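Local coordinates for putative acetamidase/formamidase (Yersinia enterocolitica subsp. palearctica serotype O:3, PDB 5UBU) that is an acetamidase of the acetamidase/formamidase family, probably hydrolysing carbon-nitrogen bonds in linear amides, at the interface of chains A and B. Coordinates in Å, arbitrary orientation; residue numbers count along the deposited sequence, not the author numbering. Chains: chain A/B, Putative acetamidase/formamidase.

Contact 1: the interface of chains A and B. Residues chain A 273-274, 277, 311, 314; chain B 273-274, 277.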
# COMPACT_ATOMS: atom_id res chain seq x y z
N LEU A 273 4.76 0.18 2.78
CA LEU A 273 5.97 0.88 3.24
C LEU A 273 5.69 2.25 3.88
O LEU A 273 6.45 2.67 4.74
CB LEU A 273 7.03 0.97 2.12
CG LEU A 273 8.43 1.47 2.53
CD1 LEU A 273 9.09 0.52 3.50
CD2 LEU A 273 9.34 1.70 1.33
N GLU A 274 4.63 2.94 3.47
CA GLU A 274 4.32 4.26 4.09
C GLU A 274 3.95 4.12 5.55
O GLU A 274 4.30 5.00 6.34
CB GLU A 274 3.26 5.10 3.36
CG GLU A 274 1.93 4.48 2.95
CD GLU A 274 2.00 3.74 1.61
OE1 GLU A 274 3.03 3.03 1.34
OE2 GLU A 274 1.01 3.82 0.87
N THR A 277 6.99 3.81 7.63
CA THR A 277 7.59 5.14 7.77
C THR A 277 6.81 6.01 8.76
O THR A 277 7.42 6.74 9.52
CB THR A 277 7.67 5.85 6.41
OG1 THR A 277 8.21 4.96 5.42
CG2 THR A 277 8.52 7.10 6.50
N LEU A 311 15.85 3.17 4.70
CA LEU A 311 15.04 2.06 4.27
C LEU A 311 15.87 0.82 4.66
O LEU A 311 16.97 0.62 4.15
CB LEU A 311 14.77 2.09 2.77
CG LEU A 311 14.01 0.88 2.21
CD1 LEU A 311 12.69 0.70 2.93
CD2 LEU A 311 13.82 1.00 0.71
N MSE A 314 12.88 -4.26 2.34
CA MSE A 314 11.62 -4.07 1.64
C MSE A 314 11.31 -5.39 0.99
O MSE A 314 10.70 -5.45 -0.07
CB MSE A 314 11.65 -2.76 0.86
CG MSE A 314 12.01 -2.72 -0.62
SE MSE A 314 10.56 -1.71 -1.51
CE MSE A 314 10.09 -3.14 -2.77
N LEU B 273 4.13 3.39 -1.23
CA LEU B 273 5.55 3.74 -1.23
C LEU B 273 6.47 2.62 -1.74
O LEU B 273 7.53 2.93 -2.29
CB LEU B 273 6.00 4.27 0.15
CG LEU B 273 7.40 4.89 0.25
CD1 LEU B 273 7.48 6.14 -0.61
CD2 LEU B 273 7.75 5.24 1.69
N GLU B 274 6.09 1.35 -1.59
CA GLU B 274 6.91 0.23 -2.09
C GLU B 274 7.07 0.31 -3.62
O GLU B 274 8.14 0.01 -4.16
CB GLU B 274 6.27 -1.17 -1.95
CG GLU B 274 5.70 -1.66 -0.66
CD GLU B 274 4.29 -1.21 -0.39
OE1 GLU B 274 4.10 0.00 -0.42
OE2 GLU B 274 3.41 -2.06 -0.05
N THR B 277 9.51 2.84 -4.74
CA THR B 277 10.86 2.31 -4.54
C THR B 277 11.22 1.26 -5.60
O THR B 277 12.35 1.22 -6.06
CB THR B 277 11.00 1.69 -3.14
OG1 THR B 277 10.47 2.58 -2.16
CG2 THR B 277 12.47 1.38 -2.85
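A:Glu274 and B:Leu273 are joined by a hydrogen bond between the chains. The carboxylate oxygen OE1 of A:Glu274 accepts the backbone N-H of B:Leu273 at 2.8 Å from N, with 163° at the hydrogen. The donor stands above the carboxylate plane, 43° out of it. Bending at chi2 (-84°) folds the A:Glu274 chain back toward that amide. The exchanged pair, A:Leu273 N to B:Glu274 OE1, is weak at 3.3 Å. CG of A:Glu274 lies between the backbone N and the carbonyl carbon, that of B:Glu274 beside the backbone N; the two glutamates are thus modelled in different rotamers, a difference that this resolution may not settle. The start of the partner's helix may favour the ionised form of A:Glu274.

Within each chain, the Thr277 hydroxyl OG1 donates to the Leu273 carbonyl O one turn earlier, 3.0 Å in both copies, which holds the threonine rotamer and with it the CG2 methyl.

The apolar contacts centre on the two leucines, whose side chains cross obliquely, A:Leu273 CD2 lying 3.9 Å from B:Leu273 CG. Beyond them, B:Thr277 presents CG2 tip to tip to A:Leu311 CD2 at 3.8 Å. The side chain of selenomethionine A:Met314 runs past B:Thr277 in the opposite direction, its SE 3.8 Å from CB.

The patch joins the starts of the two 273-291 helices, with strand 308-313 of chain A and the residue just after it alongside.

Contact 2: the interface of chains A and B. Residues chain A 122, 127-130, 142, 230-231; chain B 278, 281, 285, 300.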
# COMPACT_ATOMS: atom_id res chain seq x y z
N MSE A 122 19.34 -15.36 -4.76
CA MSE A 122 18.08 -14.94 -5.35
C MSE A 122 17.22 -16.15 -5.18
O MSE A 122 17.31 -17.10 -5.95
CB MSE A 122 18.23 -14.56 -6.81
CG MSE A 122 18.62 -13.11 -6.95
SE MSE A 122 19.20 -12.82 -8.80
CE MSE A 122 17.42 -12.88 -9.69
N GLY A 127 11.98 -11.50 -2.70
CA GLY A 127 12.80 -10.36 -3.09
C GLY A 127 11.96 -9.12 -3.33
O GLY A 127 10.73 -9.17 -3.35
N GLY A 128 12.64 -8.00 -3.54
CA GLY A 128 11.99 -6.71 -3.75
C GLY A 128 11.45 -6.47 -5.14
O GLY A 128 10.41 -5.83 -5.29
N LEU A 129 12.16 -6.98 -6.16
CA LEU A 129 11.75 -6.80 -7.57
C LEU A 129 11.20 -8.06 -8.24
O LEU A 129 11.47 -8.33 -9.41
CB LEU A 129 12.90 -6.20 -8.39
CG LEU A 129 13.44 -4.84 -7.90
CD1 LEU A 129 14.60 -4.36 -8.74
CD2 LEU A 129 12.36 -3.78 -7.88
N THR A 130 10.41 -8.81 -7.48
CA THR A 130 9.77 -10.03 -7.95
C THR A 130 8.45 -10.28 -7.25
O THR A 130 8.22 -9.82 -6.13
CB THR A 130 10.65 -11.28 -7.73
OG1 THR A 130 9.94 -12.46 -8.14
CG2 THR A 130 11.04 -11.44 -6.25
N LEU A 142 12.15 -15.30 -10.72
CA LEU A 142 13.43 -14.87 -11.27
C LEU A 142 14.42 -16.03 -11.25
O LEU A 142 14.21 -17.01 -10.54
CB LEU A 142 14.01 -13.70 -10.48
CG LEU A 142 13.15 -12.45 -10.35
CD1 LEU A 142 13.92 -11.41 -9.55
CD2 LEU A 142 12.76 -11.90 -11.72
N ILE A 230 17.22 -5.19 -1.55
CA ILE A 230 16.37 -5.43 -2.73
C ILE A 230 16.25 -6.84 -3.35
O ILE A 230 15.15 -7.22 -3.73
CB ILE A 230 16.64 -4.33 -3.80
CG1 ILE A 230 15.38 -4.05 -4.63
CG2 ILE A 230 17.90 -4.59 -4.61
CD1 ILE A 230 14.22 -3.44 -3.85
N CYS A 231 17.34 -7.61 -3.46
CA CYS A 231 17.22 -8.95 -4.09
C CYS A 231 16.67 -10.03 -3.16
O CYS A 231 16.41 -11.15 -3.59
CB CYS A 231 18.54 -9.42 -4.70
SG CYS A 231 19.73 -10.11 -3.54
N ARG B 278 10.27 0.40 -5.96
CA ARG B 278 10.49 -0.62 -7.01
C ARG B 278 10.85 0.02 -8.33
O ARG B 278 11.80 -0.39 -9.00
CB ARG B 278 9.26 -1.49 -7.19
CG ARG B 278 9.14 -2.57 -6.15
CD ARG B 278 7.76 -3.15 -6.14
NE ARG B 278 7.65 -4.27 -5.23
CZ ARG B 278 6.52 -4.70 -4.67
NH1 ARG B 278 5.37 -4.04 -4.85
NH2 ARG B 278 6.55 -5.75 -3.86
N TYR B 281 14.48 1.56 -8.08
CA TYR B 281 15.50 0.52 -8.17
C TYR B 281 15.54 -0.18 -9.51
O TYR B 281 16.62 -0.41 -10.04
CB TYR B 281 15.42 -0.51 -7.04
CG TYR B 281 16.30 -0.21 -5.85
CD1 TYR B 281 17.69 -0.14 -6.01
CD2 TYR B 281 15.78 -0.08 -4.57
CE1 TYR B 281 18.53 0.11 -4.93
CE2 TYR B 281 16.62 0.14 -3.48
CZ TYR B 281 17.99 0.24 -3.68
OH TYR B 281 18.83 0.48 -2.62
N ILE B 285 18.70 -0.27 -12.20
CA ILE B 285 19.23 -1.52 -12.75
C ILE B 285 19.27 -1.47 -14.27
O ILE B 285 20.26 -1.87 -14.88
CB ILE B 285 18.43 -2.75 -12.26
CG1 ILE B 285 18.66 -2.95 -10.76
CG2 ILE B 285 18.88 -4.02 -12.98
CD1 ILE B 285 17.78 -3.99 -10.12
N TYR B 300 21.40 -6.30 -9.83
CA TYR B 300 20.32 -6.49 -8.86
C TYR B 300 20.87 -6.96 -7.51
O TYR B 300 20.55 -6.38 -6.47
CB TYR B 300 19.32 -7.50 -9.45
CG TYR B 300 18.12 -7.90 -8.61
CD1 TYR B 300 17.29 -6.94 -8.04
CD2 TYR B 300 17.74 -9.22 -8.52
CE1 TYR B 300 16.16 -7.32 -7.32
CE2 TYR B 300 16.61 -9.60 -7.81
CZ TYR B 300 15.82 -8.64 -7.22
OH TYR B 300 14.71 -9.04 -6.53
O HOH W 1 14.91 -11.62 -5.80
O HOH W 2 8.34 -7.80 -4.52
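The ring of B:Tyr300, with 100 Å² of this residue hidden by chain A, is the apolar centre of the patch. With CG anti to the backbone N (chi1 179°), the side chain enters a pocket of chain A. A:Cys231 lies over one face in a CH-pi contact, its CB 3.8 Å from the ring centroid and offset toward the rim. A:Leu129 runs past the ring in the opposite direction, CB 3.6 Å from CE1. A:Leu142 crosses at about a right angle, bringing CD1 near CE2, while the bent end of selenomethionine A:Met122 reaches CD2 and CE2 through its methyl CE.

Farther out, A:Leu129 CD1 meets B:Ile285 CD1 tip to tip at 3.5 Å. A:Ile230 and B:Tyr281 slide past each other, with the CD1 methyl 3.8 Å from ring atom CD2.

At the polar rim the phenol OH of B:Tyr300 accepts the backbone N-H of A:Leu129 (3.3 Å, 153° at the hydrogen), and water 1 bridges the same OH to A:Cys231 O. B:Arg278, extended from CG to NE, donates its NE-H to A:Gly128 O, NE lying 3.2 Å from O; the acceptor lies in the guanidinium plane, and the donor nearly along the C=O axis (172°). Its NH2 shares water 2 with the carbonyls of A:Gly127 and A:Thr130.

By plugging a tyrosine into the partner and fastening segment 127-130, the site probably helps hold the two subunits together.

The C-alpha centres of contact 1 and contact 2 lie about 14 Å apart, and helix 273-291 of chain B runs through both: its first turns serve contact 1, and residues from B:Arg278 to B:Ile285 serve contact 2, joined there by helix 296-306. Contact 1 holds both copies of the helix start, whereas contact 2 sets chain B helices against loops and a strand end of chain A. Contact 2 and the outer packing of contact 1 recur with the chains exchanged. The two chains thus grip reciprocally, consistent with a stable pair within the deposited four-chain assembly, although the structure alone does not establish the solution oligomer.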